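NalP translocator (Neisseria meningitidis, PDB 1UYN) forms, as the C-terminal translocator domain of an autotransporter, an outer-membrane beta-barrel whose hydrophilic pore serves export of the secreted protease passenger to the cell surface. Local coordinates at residues A[50-55]-A[297-302]. Residues are numbered along the deposited sequence; the frame is centred on the assembly and turned at random.
Sequences QQDGGT and NHSGRV
Asp52 reaches across to Ser299 and Asn297, and a single carboxylate oxygen, OD1, takes both hydrogen bonds. With OG anti to the backbone N (chi1 -155°), Ser299 brings its hydroxyl to Asp52 OD1 on the face the two share, donating over 3.0 Å from above the carboxylate plane, while ND2 of Asn297 approaches Asp52 OD1 from the opposite side of that plane, on the anti side, at 3.1 Å. That second bond lies in the plane of the Asn297 amide, which is turned 36° from the carboxylate. His298 holds Gly53 O twice: its backbone N donates between the strands over 2.8 Å, from above the carbonyl plane, and from the other face of the sheet its ring ND1 donates over 3.0 Å, edge-on and almost in line with the C=O. Between the backbones, Gly300 N donates to Gln51 O at 2.8 Å. Arg27, on helix 12-34, forms a salt bridge with Asp52 OD1 and also touches Asn297 and Ser299, so this polar cluster faces the helix inside the pore; Tyr289 meets the His298 ring edge-to-face. The antiparallel pairing, with segment axes at 173°, joins strands 43-57 and 295-307, first and last of twelve, the seam that closes the autotransporter beta-barrel.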
ATOM      1  N   GLN A  50       2.605  -8.158  -5.226  1.00 28.28           N
ATOM      2  CA  GLN A  50       2.004  -8.095  -3.894  1.00 28.86           C
ATOM      3  C   GLN A  50       0.551  -8.547  -4.016  1.00 28.48           C
ATOM      4  O   GLN A  50      -0.161  -7.970  -4.788  1.00 28.93           O
ATOM      5  CB  GLN A  50       2.120  -6.676  -3.340  1.00 28.89           C
ATOM      6  CG  GLN A  50       1.221  -6.352  -2.146  1.00 31.70           C
ATOM      7  CD  GLN A  50       1.239  -4.836  -1.783  1.00 36.05           C
ATOM      8  OE1 GLN A  50       0.178  -4.178  -1.743  1.00 39.56           O
ATOM      9  NE2 GLN A  50       2.434  -4.299  -1.506  1.00 37.49           N
ATOM     10  N   GLN A  51       0.143  -9.609  -3.315  1.00 28.64           N
ATOM     11  CA  GLN A  51      -1.287  -9.989  -3.162  1.00 28.91           C
ATOM     12  C   GLN A  51      -1.868  -9.541  -1.798  1.00 27.73           C
ATOM     13  O   GLN A  51      -1.201  -9.596  -0.786  1.00 27.09           O
ATOM     14  CB  GLN A  51      -1.510 -11.501  -3.319  1.00 29.14           C
ATOM     15  CG  GLN A  51      -0.919 -12.141  -4.586  1.00 33.11           C
ATOM     16  CD  GLN A  51      -1.526 -11.594  -5.902  1.00 38.62           C
ATOM     17  OE1 GLN A  51      -0.891 -11.663  -6.959  1.00 41.87           O
ATOM     18  NE2 GLN A  51      -2.751 -11.082  -5.836  1.00 39.68           N
ATOM     19  N   ASP A  52      -3.129  -9.127  -1.800  1.00 27.41           N
ATOM     20  CA  ASP A  52      -3.835  -8.570  -0.641  1.00 26.71           C
ATOM     21  C   ASP A  52      -5.156  -9.279  -0.490  1.00 25.99           C
ATOM     22  O   ASP A  52      -5.761  -9.652  -1.485  1.00 25.99           O
ATOM     23  CB  ASP A  52      -4.105  -7.091  -0.855  1.00 26.59           C
ATOM     24  CG  ASP A  52      -2.948  -6.233  -0.465  1.00 28.82           C
ATOM     25  OD1 ASP A  52      -2.612  -6.237   0.745  1.00 34.44           O
ATOM     26  OD2 ASP A  52      -2.300  -5.519  -1.276  1.00 32.13           O
ATOM     27  N   GLY A  53      -5.631  -9.441   0.740  1.00 25.69           N
ATOM     28  CA  GLY A  53      -6.837 -10.217   0.969  1.00 25.57           C
ATOM     29  C   GLY A  53      -7.380 -10.048   2.362  1.00 25.67           C
ATOM     30  O   GLY A  53      -6.831 -10.571   3.301  1.00 26.31           O
ATOM     31  N   GLY A  54      -8.468  -9.317   2.504  1.00 25.77           N
ATOM     32  CA  GLY A  54      -9.079  -9.143   3.805  1.00 25.53           C
ATOM     33  C   GLY A  54     -10.582  -8.987   3.798  1.00 25.58           C
ATOM     34  O   GLY A  54     -11.245  -9.096   2.764  1.00 25.48           O
ATOM     35  N   THR A  55     -11.099  -8.767   5.000  1.00 25.90           N
ATOM     36  CA  THR A  55     -12.477  -8.373   5.232  1.00 26.46           C
ATOM     37  C   THR A  55     -12.464  -7.033   5.986  1.00 26.86           C
ATOM     38  O   THR A  55     -11.480  -6.700   6.663  1.00 26.13           O
ATOM     39  CB  THR A  55     -13.212  -9.452   6.044  1.00 26.46           C
ATOM     40  OG1 THR A  55     -12.406  -9.843   7.151  1.00 27.37           O
ATOM     41  CG2 THR A  55     -13.364 -10.734   5.256  1.00 26.58           C
ATOM     42  N   ASN A 297      -6.477  -7.875   7.254  1.00 20.78           N
ATOM     43  CA  ASN A 297      -5.943  -7.969   5.910  1.00 20.23           C
ATOM     44  C   ASN A 297      -4.725  -8.832   5.872  1.00 19.66           C
ATOM     45  O   ASN A 297      -3.824  -8.595   6.612  1.00 20.40           O
ATOM     46  CB  ASN A 297      -5.566  -6.577   5.394  1.00 20.09           C
ATOM     47  CG  ASN A 297      -5.296  -6.573   3.896  1.00 20.99           C
ATOM     48  OD1 ASN A 297      -6.247  -6.679   3.074  1.00 24.60           O
ATOM     49  ND2 ASN A 297      -4.009  -6.487   3.517  1.00 17.76           N
ATOM     50  N   HIS A 298      -4.693  -9.822   4.997  1.00 19.78           N
ATOM     51  CA  HIS A 298      -3.462 -10.568   4.683  1.00 19.72           C
ATOM     52  C   HIS A 298      -2.763  -9.874   3.520  1.00 19.72           C
ATOM     53  O   HIS A 298      -3.350  -9.667   2.507  1.00 18.03           O
ATOM     54  CB  HIS A 298      -3.772 -12.021   4.283  1.00 19.43           C
ATOM     55  CG  HIS A 298      -4.622 -12.747   5.262  1.00 19.40           C
ATOM     56  ND1 HIS A 298      -5.971 -12.509   5.386  1.00 21.83           N
ATOM     57  CD2 HIS A 298      -4.326 -13.711   6.163  1.00 21.32           C
ATOM     58  CE1 HIS A 298      -6.471 -13.286   6.330  1.00 23.25           C
ATOM     59  NE2 HIS A 298      -5.494 -14.031   6.812  1.00 23.32           N
ATOM     60  N   SER A 299      -1.505  -9.500   3.694  1.00 22.09           N
ATOM     61  CA  SER A 299      -0.646  -8.949   2.614  1.00 23.18           C
ATOM     62  C   SER A 299       0.537  -9.872   2.386  1.00 23.62           C
ATOM     63  O   SER A 299       1.199 -10.286   3.332  1.00 23.76           O
ATOM     64  CB  SER A 299      -0.126  -7.561   2.981  1.00 23.29           C
ATOM     65  OG  SER A 299       0.169  -6.835   1.802  1.00 26.02           O
ATOM     66  N   GLY A 300       0.777 -10.228   1.133  1.00 25.03           N
ATOM     67  CA  GLY A 300       1.892 -11.110   0.758  1.00 25.88           C
ATOM     68  C   GLY A 300       2.749 -10.443  -0.299  1.00 26.00           C
ATOM     69  O   GLY A 300       2.336  -9.473  -0.870  1.00 27.01           O
ATOM     70  N   ARG A 301       3.921 -10.960  -0.599  1.00 26.45           N
ATOM     71  CA  ARG A 301       4.800 -10.289  -1.573  1.00 26.46           C
ATOM     72  C   ARG A 301       5.951 -11.196  -1.985  1.00 26.04           C
ATOM     73  O   ARG A 301       6.602 -11.769  -1.121  1.00 25.90           O
ATOM     74  CB  ARG A 301       5.381  -9.016  -0.978  1.00 26.18           C
ATOM     75  CG  ARG A 301       5.337  -7.870  -1.892  1.00 28.24           C
ATOM     76  CD  ARG A 301       6.411  -6.862  -1.649  1.00 31.72           C
ATOM     77  NE  ARG A 301       6.249  -6.216  -0.348  1.00 34.20           N
ATOM     78  CZ  ARG A 301       7.241  -5.743   0.423  1.00 35.81           C
ATOM     79  NH1 ARG A 301       8.525  -5.819   0.060  1.00 35.15           N
ATOM     80  NH2 ARG A 301       6.928  -5.166   1.584  1.00 37.93           N
ATOM     81  N   VAL A 302       6.170 -11.341  -3.291  1.00 25.40           N
ATOM     82  CA  VAL A 302       7.299 -12.087  -3.821  1.00 25.46           C
ATOM     83  C   VAL A 302       7.992 -11.170  -4.816  1.00 24.87           C
ATOM     84  O   VAL A 302       7.344 -10.590  -5.674  1.00 24.56           O
ATOM     85  CB  VAL A 302       6.887 -13.418  -4.501  1.00 25.86           C
ATOM     86  CG1 VAL A 302       8.132 -14.167  -5.016  1.00 26.21           C
ATOM     87  CG2 VAL A 302       6.148 -14.314  -3.531  1.00 26.65           C
TER